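Local coordinates for protein cytochrome cL (Hyphomicrobium denitrificans, PDB 2D0W) that carries electrons through a covalently bound heme, probably as the electron acceptor of methanol dehydrogenase in methanol oxidation, at residues D39-K50 with D113-H124. Residues are numbered along the deposited sequence; the frame is centred on the assembly and turned at random.
Sequences DPYVEVAGCLPK and DNMLKLIAWIRH
Tyr41 and Asp113 meet where the loop reaches the early turns of helix 112-124: the phenol OH donates to the syn lone pair of Asp113 OD1 at 2.6 Å, ring and carboxylate planes turned 73° apart. Thr27 OG1 is also hydrogen-bonded to OD1, while OD2 takes Lys117 NZ in a salt bridge of 2.8 Å, entering from above the carboxylate plane. With an alanine here in place of Asp113, the Tyr41 hydroxyl is likely to lose its acceptor and the Lys117 ammonium its counter-charge.

One turn on, the Asp39 carboxylate sits against the backbone, with OD1 2.5 Å from Leu116 O; OD2 accepts the amide of Tyr41, closing an Asx turn. Ala120 CB touches Tyr41 O where the CA atoms of Val42 and Ala120 come within 4.3 Å.

At the far end, His124 ND1 donates to Glu43 OE2 (3.0 Å, 162°), with the two planes nearly coplanar. The bend of Glu43 at chi2 (-48°) brings the carboxylate round to that ring edge. A water accepts from Glu43 N and donates to both OE2 and Ala120 O, so OE2 has two donors. Leu48 CD1 lies over one face of the imidazole in a CH-pi contact, 3.5 Å from the ring centroid.

Arg123, brushed by Val42, makes a salt bridge from NE to Asp88 and a hydrogen bond from NH1 to the Asn85 carbonyl. Helix 112-124 packs between segment 39-50 and the heme, which touches Leu118 and Ile122. Segment 39-50 runs into helix 48-58, whose Ile54 and Tyr55 meet Asn114, Leu118 and Trp121; helices 28-36 and 88-97 pack around the contact, and the Cys47-Cys165 disulfide ties the segment to the C-terminal tail.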
loop_
_atom_site.group_PDB
_atom_site.type_symbol
_atom_site.label_atom_id
_atom_site.label_comp_id
_atom_site.label_asym_id
_atom_site.label_seq_id
_atom_site.Cartn_x
_atom_site.Cartn_y
_atom_site.Cartn_z
ATOM N N ASP A 39 6.846 4.061 -3.958
ATOM C CA ASP A 39 5.517 4.713 -3.874
ATOM C C ASP A 39 5.711 5.985 -3.098
ATOM O O ASP A 39 5.930 5.914 -1.875
ATOM C CB ASP A 39 4.564 3.808 -3.093
ATOM C CG ASP A 39 3.190 4.423 -2.869
ATOM O OD1 ASP A 39 2.291 3.691 -2.351
ATOM O OD2 ASP A 39 2.949 5.610 -3.215
ATOM N N PRO A 40 5.636 7.148 -3.779
ATOM C CA PRO A 40 5.905 8.458 -3.126
ATOM C C PRO A 40 4.820 8.988 -2.204
ATOM O O PRO A 40 5.007 10.040 -1.542
ATOM C CB PRO A 40 6.103 9.398 -4.298
ATOM C CG PRO A 40 5.343 8.744 -5.429
ATOM C CD PRO A 40 5.320 7.294 -5.214
ATOM N N TYR A 41 3.705 8.261 -2.104
ATOM C CA TYR A 41 2.691 8.633 -1.117
ATOM C C TYR A 41 2.947 8.072 0.266
ATOM O O TYR A 41 2.215 8.380 1.219
ATOM C CB TYR A 41 1.302 8.183 -1.569
ATOM C CG TYR A 41 0.726 8.895 -2.770
ATOM C CD1 TYR A 41 1.065 10.234 -3.066
ATOM C CD2 TYR A 41 -0.169 8.255 -3.587
ATOM C CE1 TYR A 41 0.499 10.896 -4.152
ATOM C CE2 TYR A 41 -0.746 8.910 -4.691
ATOM C CZ TYR A 41 -0.414 10.241 -4.959
ATOM O OH TYR A 41 -0.980 10.884 -6.050
ATOM N N VAL A 42 3.927 7.197 0.388
ATOM C CA VAL A 42 4.202 6.541 1.678
ATOM C C VAL A 42 4.522 7.603 2.724
ATOM O O VAL A 42 5.330 8.519 2.480
ATOM C CB VAL A 42 5.296 5.430 1.517
ATOM C CG1 VAL A 42 5.886 4.937 2.836
ATOM C CG2 VAL A 42 4.703 4.187 0.804
ATOM N N GLU A 43 3.832 7.510 3.854
ATOM C CA GLU A 43 3.991 8.446 4.968
ATOM C C GLU A 43 3.674 9.929 4.650
ATOM O O GLU A 43 4.116 10.836 5.377
ATOM C CB GLU A 43 5.363 8.247 5.667
ATOM C CG GLU A 43 5.442 7.035 6.603
ATOM C CD GLU A 43 4.257 6.947 7.572
ATOM O OE1 GLU A 43 4.228 7.692 8.579
ATOM O OE2 GLU A 43 3.339 6.120 7.332
ATOM N N VAL A 44 2.950 10.173 3.555
ATOM C CA VAL A 44 2.371 11.502 3.305
ATOM C C VAL A 44 1.007 11.487 3.984
ATOM O O VAL A 44 0.061 10.836 3.485
ATOM C CB VAL A 44 2.211 11.829 1.780
ATOM C CG1 VAL A 44 1.613 13.230 1.570
ATOM C CG2 VAL A 44 3.509 11.666 1.011
ATOM N N ALA A 45 0.889 12.180 5.121
ATOM C CA ALA A 45 -0.353 12.138 5.900
ATOM C C ALA A 45 -1.575 12.438 5.038
ATOM O O ALA A 45 -2.624 11.847 5.248
ATOM C CB ALA A 45 -0.304 13.070 7.109
ATOM N N GLY A 46 -1.410 13.297 4.026
ATOM C CA GLY A 46 -2.546 13.797 3.245
ATOM C C GLY A 46 -3.206 12.697 2.417
ATOM O O GLY A 46 -4.393 12.758 2.124
ATOM N N CYS A 47 -2.418 11.681 2.071
ATOM C CA CYS A 47 -2.873 10.555 1.244
ATOM C C CYS A 47 -3.564 9.432 2.031
ATOM O O CYS A 47 -4.176 8.540 1.444
ATOM C CB CYS A 47 -1.667 9.984 0.504
ATOM S SG CYS A 47 -0.839 11.272 -0.418
ATOM N N LEU A 48 -3.451 9.486 3.359
ATOM C CA LEU A 48 -3.908 8.389 4.237
ATOM C C LEU A 48 -5.385 8.126 4.350
ATOM O O LEU A 48 -5.781 6.959 4.215
ATOM C CB LEU A 48 -3.232 8.423 5.621
ATOM C CG LEU A 48 -1.698 8.366 5.547
ATOM C CD1 LEU A 48 -1.104 8.616 6.913
ATOM C CD2 LEU A 48 -1.155 7.076 4.895
ATOM N N PRO A 49 -6.221 9.176 4.596
ATOM C CA PRO A 49 -7.679 8.927 4.609
ATOM C C PRO A 49 -8.202 8.205 3.361
ATOM O O PRO A 49 -9.035 7.307 3.466
ATOM C CB PRO A 49 -8.237 10.358 4.752
ATOM C CG PRO A 49 -7.164 11.185 5.416
ATOM C CD PRO A 49 -5.871 10.592 4.891
ATOM N N LYS A 50 -7.768 8.635 2.192
ATOM C CA LYS A 50 -8.182 7.947 0.993
ATOM C C LYS A 50 -7.690 6.473 0.944
ATOM O O LYS A 50 -8.488 5.556 0.649
ATOM C CB LYS A 50 -7.823 8.707 -0.265
ATOM C CG LYS A 50 -8.239 7.952 -1.529
ATOM C CD LYS A 50 -9.636 8.313 -1.914
ATOM C CE LYS A 50 -10.142 7.334 -2.976
ATOM N NZ LYS A 50 -11.580 7.552 -3.269
ATOM N N ASP A 113 -3.369 5.365 -9.201
ATOM C CA ASP A 113 -3.087 6.419 -8.206
ATOM C C ASP A 113 -3.688 6.014 -6.857
ATOM O O ASP A 113 -3.070 6.229 -5.814
ATOM C CB ASP A 113 -3.638 7.777 -8.672
ATOM C CG ASP A 113 -3.114 8.954 -7.825
ATOM O OD1 ASP A 113 -1.882 9.123 -7.680
ATOM O OD2 ASP A 113 -3.960 9.692 -7.273
ATOM N N ASN A 114 -4.865 5.393 -6.913
ATOM C CA ASN A 114 -5.524 4.895 -5.713
ATOM C C ASN A 114 -4.807 3.701 -5.134
ATOM O O ASN A 114 -4.705 3.576 -3.926
ATOM C CB ASN A 114 -7.008 4.597 -5.952
ATOM C CG ASN A 114 -7.854 5.900 -6.047
ATOM O OD1 ASN A 114 -7.529 6.895 -5.465
ATOM N ND2 ASN A 114 -8.911 5.865 -6.814
ATOM N N MET A 115 -4.305 2.826 -5.996
ATOM C CA MET A 115 -3.476 1.707 -5.534
ATOM C C MET A 115 -2.346 2.220 -4.683
ATOM O O MET A 115 -1.943 1.595 -3.685
ATOM C CB MET A 115 -2.894 0.960 -6.741
ATOM C CG MET A 115 -1.822 -0.038 -6.343
ATOM S SD MET A 115 -2.559 -1.512 -5.618
ATOM C CE MET A 115 -2.911 -2.406 -7.128
ATOM N N LEU A 116 -1.774 3.351 -5.088
ATOM C CA LEU A 116 -0.599 3.875 -4.362
ATOM C C LEU A 116 -0.935 4.442 -2.995
ATOM O O LEU A 116 -0.082 4.496 -2.105
ATOM C CB LEU A 116 0.146 4.891 -5.238
ATOM C CG LEU A 116 0.820 4.310 -6.455
ATOM C CD1 LEU A 116 1.483 5.432 -7.205
ATOM C CD2 LEU A 116 1.836 3.201 -6.064
ATOM N N LYS A 117 -2.158 4.944 -2.849
ATOM C CA LYS A 117 -2.649 5.481 -1.584
ATOM C C LYS A 117 -3.035 4.332 -0.657
ATOM O O LYS A 117 -2.876 4.356 0.552
ATOM C CB LYS A 117 -3.879 6.364 -1.828
ATOM C CG LYS A 117 -3.599 7.701 -2.541
ATOM C CD LYS A 117 -4.953 8.383 -2.848
ATOM C CE LYS A 117 -4.807 9.796 -3.306
ATOM N NZ LYS A 117 -3.996 9.779 -4.519
ATOM N N LEU A 118 -3.591 3.306 -1.254
ATOM C CA LEU A 118 -3.857 2.065 -0.499
ATOM C C LEU A 118 -2.563 1.538 0.132
ATOM O O LEU A 118 -2.533 1.158 1.302
ATOM C CB LEU A 118 -4.427 1.002 -1.441
ATOM C CG LEU A 118 -4.574 -0.423 -0.888
ATOM C CD1 LEU A 118 -5.358 -0.454 0.428
ATOM C CD2 LEU A 118 -5.193 -1.339 -1.996
ATOM N N ILE A 119 -1.505 1.473 -0.659
ATOM C CA ILE A 119 -0.212 0.936 -0.158
ATOM C C ILE A 119 0.314 1.874 0.983
ATOM O O ILE A 119 0.791 1.412 2.015
ATOM C CB ILE A 119 0.763 0.809 -1.321
ATOM C CG1 ILE A 119 0.387 -0.384 -2.206
ATOM C CG2 ILE A 119 2.250 0.695 -0.847
ATOM C CD1 ILE A 119 1.118 -0.457 -3.598
ATOM N N ALA A 120 0.183 3.185 0.826
ATOM C CA ALA A 120 0.607 4.130 1.885
ATOM C C ALA A 120 -0.131 3.842 3.165
ATOM O O ALA A 120 0.445 3.923 4.255
ATOM C CB ALA A 120 0.364 5.593 1.478
ATOM N N TRP A 121 -1.414 3.500 3.050
ATOM C CA TRP A 121 -2.225 3.150 4.263
ATOM C C TRP A 121 -1.701 1.881 4.890
ATOM O O TRP A 121 -1.578 1.818 6.102
ATOM C CB TRP A 121 -3.726 2.943 3.963
ATOM C CG TRP A 121 -4.547 2.577 5.184
ATOM C CD1 TRP A 121 -5.262 1.413 5.404
ATOM C CD2 TRP A 121 -4.723 3.371 6.347
ATOM N NE1 TRP A 121 -5.883 1.459 6.634
ATOM C CE2 TRP A 121 -5.563 2.652 7.233
ATOM C CE3 TRP A 121 -4.258 4.635 6.734
ATOM C CZ2 TRP A 121 -5.935 3.157 8.498
ATOM C CZ3 TRP A 121 -4.626 5.131 8.012
ATOM C CH2 TRP A 121 -5.457 4.382 8.860
ATOM N N ILE A 122 -1.487 0.832 4.064
ATOM C CA ILE A 122 -0.923 -0.415 4.564
ATOM C C ILE A 122 0.402 -0.202 5.309
ATOM O O ILE A 122 0.619 -0.780 6.370
ATOM C CB ILE A 122 -0.784 -1.507 3.433
ATOM C CG1 ILE A 122 -2.177 -1.888 2.895
ATOM C CG2 ILE A 122 0.041 -2.722 3.948
ATOM C CD1 ILE A 122 -2.105 -2.681 1.552
ATOM N N ARG A 123 1.289 0.630 4.772
ATOM C CA ARG A 123 2.541 0.950 5.489
ATOM C C ARG A 123 2.249 1.666 6.799
ATOM O O ARG A 123 2.929 1.420 7.823
ATOM C CB ARG A 123 3.498 1.794 4.636
ATOM C CG ARG A 123 3.898 1.127 3.264
ATOM C CD ARG A 123 4.351 -0.287 3.520
ATOM N NE ARG A 123 4.979 -0.803 2.317
ATOM C CZ ARG A 123 5.299 -2.070 2.096
ATOM N NH1 ARG A 123 5.038 -2.993 2.982
ATOM N NH2 ARG A 123 5.878 -2.390 0.950
ATOM N N HIS A 124 1.272 2.570 6.769
ATOM C CA HIS A 124 0.966 3.418 7.975
ATOM C C HIS A 124 0.455 2.663 9.230
ATOM O O HIS A 124 0.674 3.113 10.369
ATOM C CB HIS A 124 -0.040 4.529 7.631
ATOM C CG HIS A 124 -0.163 5.573 8.708
ATOM N ND1 HIS A 124 0.821 6.512 8.957
ATOM C CD2 HIS A 124 -1.158 5.833 9.583
ATOM C CE1 HIS A 124 0.436 7.292 9.960
ATOM N NE2 HIS A 124 -0.756 6.890 10.363
HETATM O O HOH W 1 2.449 5.303 4.750
#